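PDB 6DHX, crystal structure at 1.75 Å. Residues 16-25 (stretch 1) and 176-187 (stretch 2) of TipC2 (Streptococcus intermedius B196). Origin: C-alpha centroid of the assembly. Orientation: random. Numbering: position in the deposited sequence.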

ATOM      1  N   ASN A  16      -0.313  -0.113 -24.534  1.00 34.20           N
ATOM      2  CA  ASN A  16      -0.238   0.358 -23.163  1.00 32.90           C
ATOM      3  C   ASN A  16       0.071  -0.797 -22.225  1.00 30.90           C
ATOM      4  O   ASN A  16      -0.549  -0.977 -21.185  1.00 31.27           O
ATOM      5  CB  ASN A  16      -1.528   1.109 -22.798  1.00 37.95           C
ATOM      6  CG  ASN A  16      -1.593   2.507 -23.472  1.00 49.46           C
ATOM      7  OD1 ASN A  16      -0.720   3.354 -23.286  1.00 56.09           O
ATOM      8  ND2 ASN A  16      -2.594   2.715 -24.277  1.00 37.83           N
ATOM      9  N   GLN A  17       1.095  -1.559 -22.575  1.00 30.85           N
ATOM     10  CA  GLN A  17       1.621  -2.559 -21.659  1.00 30.35           C
ATOM     11  C   GLN A  17       2.142  -1.896 -20.379  1.00 27.65           C
ATOM     12  O   GLN A  17       2.647  -0.768 -20.426  1.00 30.29           O
ATOM     13  CB  GLN A  17       2.775  -3.304 -22.338  1.00 34.49           C
ATOM     14  CG  GLN A  17       2.288  -4.272 -23.414  1.00 53.72           C
ATOM     15  CD  GLN A  17       3.450  -4.855 -24.199  1.00 74.30           C
ATOM     16  OE1 GLN A  17       4.278  -4.117 -24.751  1.00 82.56           O
ATOM     17  NE2 GLN A  17       3.531  -6.184 -24.236  1.00 80.51           N
ATOM     18  N   PRO A  18       2.112  -2.613 -19.252  1.00 25.40           N
ATOM     19  CA  PRO A  18       2.709  -2.096 -18.016  1.00 23.61           C
ATOM     20  C   PRO A  18       4.175  -1.742 -18.196  1.00 25.13           C
ATOM     21  O   PRO A  18       4.925  -2.436 -18.880  1.00 29.30           O
ATOM     22  CB  PRO A  18       2.556  -3.260 -17.028  1.00 23.87           C
ATOM     23  CG  PRO A  18       1.377  -4.074 -17.625  1.00 26.00           C
ATOM     24  CD  PRO A  18       1.530  -3.958 -19.079  1.00 29.05           C
ATOM     25  N   LYS A  19       4.572  -0.630 -17.571  1.00 23.83           N
ATOM     26  CA  LYS A  19       5.967  -0.175 -17.617  1.00 27.50           C
ATOM     27  C   LYS A  19       6.713  -0.487 -16.320  1.00 27.33           C
ATOM     28  O   LYS A  19       7.961  -0.375 -16.280  1.00 26.24           O
ATOM     29  CB  LYS A  19       6.038   1.343 -17.922  1.00 25.57           C
ATOM     30  CG  LYS A  19       5.637   1.743 -19.362  1.00 39.01           C
ATOM     31  CD  LYS A  19       6.217   3.112 -19.748  1.00 46.81           C
ATOM     32  CE  LYS A  19       5.697   3.626 -21.096  1.00 57.95           C
ATOM     33  NZ  LYS A  19       6.553   4.792 -21.623  1.00 57.41           N
ATOM     34  N   ASN A  20       5.996  -0.911 -15.297  1.00 24.55           N
ATOM     35  CA  ASN A  20       6.562  -1.270 -14.007  1.00 26.37           C
ATOM     36  C   ASN A  20       5.579  -2.182 -13.275  1.00 25.76           C
ATOM     37  O   ASN A  20       4.439  -2.405 -13.715  1.00 24.04           O
ATOM     38  CB  ASN A  20       6.855  -0.002 -13.175  1.00 22.10           C
ATOM     39  CG  ASN A  20       5.612   0.816 -12.981  1.00 21.92           C
ATOM     40  OD1 ASN A  20       4.672   0.344 -12.343  1.00 21.71           O
ATOM     41  ND2 ASN A  20       5.582   2.030 -13.561  1.00 23.19           N
ATOM     42  N   ILE A  21       6.011  -2.669 -12.105  1.00 20.40           N
ATOM     43  CA  ILE A  21       5.232  -3.669 -11.397  1.00 21.58           C
ATOM     44  C   ILE A  21       3.926  -3.097 -10.881  1.00 21.36           C
ATOM     45  O   ILE A  21       2.937  -3.838 -10.749  1.00 21.50           O
ATOM     46  CB  ILE A  21       6.065  -4.284 -10.244  1.00 24.49           C
ATOM     47  CG1 ILE A  21       5.363  -5.514  -9.690  1.00 24.38           C
ATOM     48  CG2 ILE A  21       6.350  -3.207  -9.126  1.00 23.39           C
ATOM     49  CD1 ILE A  21       6.315  -6.417  -8.847  1.00 23.57           C
ATOM     50  N   PHE A  22       3.869  -1.792 -10.601  1.00 18.75           N
ATOM     51  CA  PHE A  22       2.631  -1.195 -10.109  1.00 20.21           C
ATOM     52  C   PHE A  22       1.610  -1.066 -11.237  1.00 21.62           C
ATOM     53  O   PHE A  22       0.422  -1.299 -11.016  1.00 19.69           O
ATOM     54  CB  PHE A  22       2.914   0.180  -9.463  1.00 20.99           C
ATOM     55  CG  PHE A  22       3.976   0.065  -8.379  1.00 22.05           C
ATOM     56  CD1 PHE A  22       3.659  -0.566  -7.167  1.00 19.30           C
ATOM     57  CD2 PHE A  22       5.273   0.434  -8.630  1.00 24.67           C
ATOM     58  CE1 PHE A  22       4.643  -0.793  -6.193  1.00 23.03           C
ATOM     59  CE2 PHE A  22       6.287   0.210  -7.652  1.00 26.36           C
ATOM     60  CZ  PHE A  22       5.951  -0.403  -6.438  1.00 24.59           C
ATOM     61  N   ASP A  23       2.055  -0.682 -12.439  1.00 21.79           N
ATOM     62  CA  ASP A  23       1.163  -0.753 -13.609  1.00 22.35           C
ATOM     63  C   ASP A  23       0.612  -2.166 -13.773  1.00 23.30           C
ATOM     64  O   ASP A  23      -0.536  -2.361 -14.177  1.00 21.65           O
ATOM     65  CB  ASP A  23       1.895  -0.423 -14.916  1.00 20.63           C
ATOM     66  CG  ASP A  23       2.201   1.049 -15.109  1.00 21.74           C
ATOM     67  OD1 ASP A  23       1.544   1.948 -14.540  1.00 24.13           O
ATOM     68  OD2 ASP A  23       3.136   1.319 -15.919  1.00 25.94           O
ATOM     69  N   GLU A  24       1.464  -3.167 -13.595  1.00 19.36           N
ATOM     70  CA  GLU A  24       1.025  -4.534 -13.817  1.00 23.26           C
ATOM     71  C   GLU A  24      -0.093  -4.905 -12.839  1.00 22.84           C
ATOM     72  O   GLU A  24      -1.145  -5.437 -13.231  1.00 23.41           O
ATOM     73  CB  GLU A  24       2.264  -5.428 -13.683  1.00 28.70           C
ATOM     74  CG  GLU A  24       2.130  -6.817 -14.091  1.00 32.71           C
ATOM     75  CD  GLU A  24       3.461  -7.537 -13.868  1.00 33.33           C
ATOM     76  OE1 GLU A  24       3.712  -7.883 -12.694  1.00 26.74           O
ATOM     77  OE2 GLU A  24       4.222  -7.708 -14.855  1.00 29.66           O
ATOM     78  N   ILE A  25       0.098  -4.591 -11.562  1.00 18.89           N
ATOM     79  CA  ILE A  25      -0.943  -4.823 -10.558  1.00 19.86           C
ATOM     80  C   ILE A  25      -2.210  -4.027 -10.881  1.00 21.60           C
ATOM     81  O   ILE A  25      -3.326  -4.571 -10.814  1.00 20.63           O
ATOM     82  CB  ILE A  25      -0.436  -4.474  -9.146  1.00 20.98           C
ATOM     83  CG1 ILE A  25       0.728  -5.402  -8.734  1.00 19.16           C
ATOM     84  CG2 ILE A  25      -1.599  -4.594  -8.128  1.00 23.16           C
ATOM     85  CD1 ILE A  25       1.569  -4.847  -7.477  1.00 21.00           C
ATOM     86  N   SER A 176       4.865 -12.156 -13.313  1.00 26.34           N
ATOM     87  CA  SER A 176       5.269 -10.763 -13.482  1.00 29.70           C
ATOM     88  C   SER A 176       6.443 -10.630 -14.447  1.00 28.62           C
ATOM     89  O   SER A 176       7.325 -11.494 -14.520  1.00 29.14           O
ATOM     90  CB  SER A 176       5.664 -10.158 -12.122  1.00 26.60           C
ATOM     91  OG  SER A 176       6.056  -8.785 -12.250  1.00 26.04           O
ATOM     92  N   LYS A 177       6.466  -9.527 -15.184  1.00 28.07           N
ATOM     93  CA  LYS A 177       7.651  -9.148 -15.956  1.00 30.29           C
ATOM     94  C   LYS A 177       8.624  -8.310 -15.121  1.00 28.04           C
ATOM     95  O   LYS A 177       9.711  -7.940 -15.615  1.00 30.58           O
ATOM     96  CB  LYS A 177       7.219  -8.390 -17.203  1.00 37.53           C
ATOM     97  CG  LYS A 177       6.347  -9.254 -18.103  1.00 45.17           C
ATOM     98  CD  LYS A 177       6.143  -8.635 -19.470  1.00 55.80           C
ATOM     99  CE  LYS A 177       5.704  -9.705 -20.484  1.00 59.52           C
ATOM    100  NZ  LYS A 177       5.295  -9.085 -21.777  1.00 61.21           N
ATOM    101  N   TYR A 178       8.282  -8.074 -13.866  1.00 26.25           N
ATOM    102  CA  TYR A 178       9.095  -7.271 -12.952  1.00 32.92           C
ATOM    103  C   TYR A 178       9.343  -8.131 -11.715  1.00 31.28           C
ATOM    104  O   TYR A 178       9.084  -9.340 -11.705  1.00 32.94           O
ATOM    105  CB  TYR A 178       8.361  -5.954 -12.668  1.00 26.75           C
ATOM    106  CG  TYR A 178       8.082  -5.204 -13.958  1.00 27.24           C
ATOM    107  CD1 TYR A 178       9.103  -4.538 -14.619  1.00 30.13           C
ATOM    108  CD2 TYR A 178       6.798  -5.187 -14.529  1.00 29.10           C
ATOM    109  CE1 TYR A 178       8.885  -3.886 -15.819  1.00 36.30           C
ATOM    110  CE2 TYR A 178       6.584  -4.524 -15.733  1.00 30.47           C
ATOM    111  CZ  TYR A 178       7.605  -3.864 -16.357  1.00 30.03           C
ATOM    112  OH  TYR A 178       7.408  -3.195 -17.561  1.00 33.67           O
ATOM    113  N   SER A 179       9.789  -7.511 -10.629  1.00 28.99           N
ATOM    114  CA  SER A 179      10.060  -8.262  -9.414  1.00 30.07           C
ATOM    115  C   SER A 179      10.187  -7.281  -8.258  1.00 28.33           C
ATOM    116  O   SER A 179      10.308  -6.070  -8.468  1.00 30.66           O
ATOM    117  CB  SER A 179      11.343  -9.097  -9.554  1.00 30.63           C
ATOM    118  OG  SER A 179      12.488  -8.296  -9.318  1.00 33.89           O
ATOM    119  N   PRO A 180      10.194  -7.775  -7.022  1.00 30.24           N
ATOM    120  CA  PRO A 180      10.393  -6.873  -5.869  1.00 29.96           C
ATOM    121  C   PRO A 180      11.728  -6.181  -5.853  1.00 35.78           C
ATOM    122  O   PRO A 180      11.885  -5.206  -5.110  1.00 34.79           O
ATOM    123  CB  PRO A 180      10.268  -7.810  -4.660  1.00 34.86           C
ATOM    124  CG  PRO A 180       9.326  -8.936  -5.172  1.00 32.12           C
ATOM    125  CD  PRO A 180       9.855  -9.141  -6.593  1.00 28.98           C
ATOM    126  N   LYS A 181      12.729  -6.683  -6.570  1.00 31.01           N
ATOM    127  CA  LYS A 181      14.006  -5.981  -6.603  1.00 32.33           C
ATOM    128  C   LYS A 181      14.222  -5.228  -7.914  1.00 36.59           C
ATOM    129  O   LYS A 181      15.229  -4.540  -8.058  1.00 39.21           O
ATOM    130  CB  LYS A 181      15.164  -6.938  -6.324  1.00 37.81           C
ATOM    131  CG  LYS A 181      15.363  -7.995  -7.370  1.00 47.49           C
ATOM    132  CD  LYS A 181      16.796  -8.554  -7.291  1.00 55.80           C
ATOM    133  CE  LYS A 181      16.846 -10.006  -7.739  1.00 64.41           C
ATOM    134  NZ  LYS A 181      18.213 -10.576  -7.589  1.00 76.03           N
ATOM    135  N   ASP A 182      13.276  -5.290  -8.856  1.00 33.40           N
ATOM    136  CA  ASP A 182      13.410  -4.498 -10.081  1.00 35.87           C
ATOM    137  C   ASP A 182      12.006  -4.073 -10.478  1.00 32.61           C
ATOM    138  O   ASP A 182      11.285  -4.824 -11.149  1.00 32.36           O
ATOM    139  CB  ASP A 182      14.072  -5.228 -11.230  1.00 46.27           C
ATOM    140  CG  ASP A 182      14.008  -4.408 -12.525  1.00 59.41           C
ATOM    141  OD1 ASP A 182      13.992  -3.131 -12.453  1.00 49.65           O
ATOM    142  OD2 ASP A 182      13.907  -5.044 -13.600  1.00 69.88           O
ATOM    143  N   TYR A 183      11.636  -2.866 -10.064  1.00 26.75           N
ATOM    144  CA  TYR A 183      10.251  -2.448 -10.276  1.00 25.79           C
ATOM    145  C   TYR A 183       9.952  -2.120 -11.732  1.00 27.92           C
ATOM    146  O   TYR A 183       8.777  -2.071 -12.099  1.00 27.97           O
ATOM    147  CB  TYR A 183       9.950  -1.176  -9.475  1.00 30.84           C
ATOM    148  CG  TYR A 183       9.873  -1.298  -7.979  1.00 30.87           C
ATOM    149  CD1 TYR A 183       9.822  -2.542  -7.345  1.00 29.44           C
ATOM    150  CD2 TYR A 183       9.809  -0.154  -7.198  1.00 30.41           C
ATOM    151  CE1 TYR A 183       9.723  -2.633  -5.964  1.00 27.18           C
ATOM    152  CE2 TYR A 183       9.715  -0.218  -5.823  1.00 26.86           C
ATOM    153  CZ  TYR A 183       9.678  -1.441  -5.207  1.00 31.24           C
ATOM    154  OH  TYR A 183       9.584  -1.460  -3.839  1.00 29.98           O
ATOM    155  N   GLY A 184      10.969  -1.795 -12.531  1.00 29.19           N
ATOM    156  CA  GLY A 184      10.735  -1.273 -13.867  1.00 30.83           C
ATOM    157  C   GLY A 184      10.847   0.238 -13.913  1.00 31.87           C
ATOM    158  O   GLY A 184      11.561   0.836 -13.104  1.00 33.43           O
ATOM    159  N   GLN A 185      10.152   0.859 -14.859  1.00 29.13           N
ATOM    160  CA  GLN A 185      10.280   2.288 -15.144  1.00 32.85           C
ATOM    161  C   GLN A 185       9.275   3.015 -14.268  1.00 33.25           C
ATOM    162  O   GLN A 185       8.081   3.047 -14.580  1.00 26.93           O
ATOM    163  CB  GLN A 185      10.016   2.558 -16.625  1.00 34.41           C
ATOM    164  CG  GLN A 185      11.221   2.311 -17.503  1.00 43.16           C
ATOM    165  CD  GLN A 185      10.989   2.751 -18.958  1.00 53.06           C
ATOM    166  OE1 GLN A 185       9.918   2.537 -19.514  1.00 52.38           O
ATOM    167  NE2 GLN A 185      12.002   3.370 -19.569  1.00 59.21           N
ATOM    168  N   VAL A 186       9.745   3.589 -13.168  1.00 31.00           N
ATOM    169  CA  VAL A 186       8.846   4.240 -12.202  1.00 23.12           C
ATOM    170  C   VAL A 186       9.670   5.268 -11.439  1.00 28.54           C
ATOM    171  O   VAL A 186      10.810   5.000 -11.061  1.00 30.80           O
ATOM    172  CB  VAL A 186       8.188   3.228 -11.234  1.00 25.34           C
ATOM    173  CG1 VAL A 186       9.236   2.358 -10.542  1.00 27.64           C
ATOM    174  CG2 VAL A 186       7.374   3.970 -10.145  1.00 26.24           C
ATOM    175  N   THR A 187       9.095   6.446 -11.228  1.00 27.20           N
ATOM    176  CA  THR A 187       9.763   7.476 -10.443  1.00 33.39           C
ATOM    177  C   THR A 187       9.420   7.227  -8.981  1.00 31.17           C
ATOM    178  O   THR A 187       8.244   7.086  -8.639  1.00 27.19           O
ATOM    179  CB  THR A 187       9.326   8.873 -10.881  1.00 24.19           C
ATOM    180  OG1 THR A 187       9.784   9.138 -12.237  1.00 27.13           O
ATOM    181  CG2 THR A 187       9.944   9.932  -9.919  1.00 27.30           C
TER

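A single asparagine at the start of a helix can serve two masters, and Asn20 of TipC2 is a clear case: its side chain caps its own helix with one end and ties down a segment more than 150 residues away with the other. OD1 of Asn20 accepts from the backbone N of Asp23 at 2.8 Å, the classic N-cap bond, and weakly from N of Phe22 at 2.9 Å, so that amides at the helix start, which lack a partner in the preceding turn, are not left bare. The amide nitrogen ND2 of Asn20 meanwhile donates to the carbonyl O of Gln185 at 2.9 Å.

The backbone repeats the theme. Asn20 and Gly184 form a lone beta bridge, their CA atoms 4.2 Å apart, although neither lies in a regular strand. Two hydrogen bonds flank it: N of Gln185 donates to O of Lys19 at 2.9 Å, and N of Ile21 to O of Tyr183 at 2.8 Å, so the first residue of the helix also finds its acceptor across the contact. Such close approach suits glycine. A CB on Gly184 would point toward stretch 1 and fall about 2.7 Å from O of Lys19 and 2.9 Å from CA of Asn20, both clashes; the backbone angles of Gly184, 99/-153, independently call for glycine.

Tyr178 covers the turn leading into the helix. Its ring lies with one face against the backbone, CA of Asn20 sitting 3.7 Å from the ring centroid and nearly on the normal, a CH-pi contact with a carbon polarized by its flanking peptide groups. The hydroxyl reaches further back, OH of Tyr178 donating to O of Pro18 at 2.9 Å. Thus one residue meets the chain through both its aromatic surface and its polar tip. Nearer its own backbone, CB of Tyr178 packs against CB of Ile21 at 3.7 Å.

Apolar packing continues along the helix's first turn. Tyr183 presents a ring face to the edge of Phe22, with planes at 81° and centroids 5.0 Å apart; this arrangement directs the slightly positive ring hydrogens of Phe22 at the pi cloud of Tyr183. Ile21 adds CG2 at 4.0 Å from CD1 of Tyr183, joining the two tyrosines' surroundings through one branched side chain.

One turn into the helix, Glu24 makes a carboxylate clamp. Its OE1 accepts from OG of Ser176 at 2.6 Å, a short bond to a charged acceptor, while its OE2 accepts from backbone N of Lys177 at 2.9 Å. The same serine OG takes a bond from N of Tyr178 at 2.8 Å, linking the clamp to the base of the tyrosine.

The general lesson is that a loop without regular structure can be held firmly against a helix start when polar groups on both sides are matched. Here six hydrogen bonds and one edge-to-face aromatic pair accompany 657 Å² of buried surface, summed over both stretches.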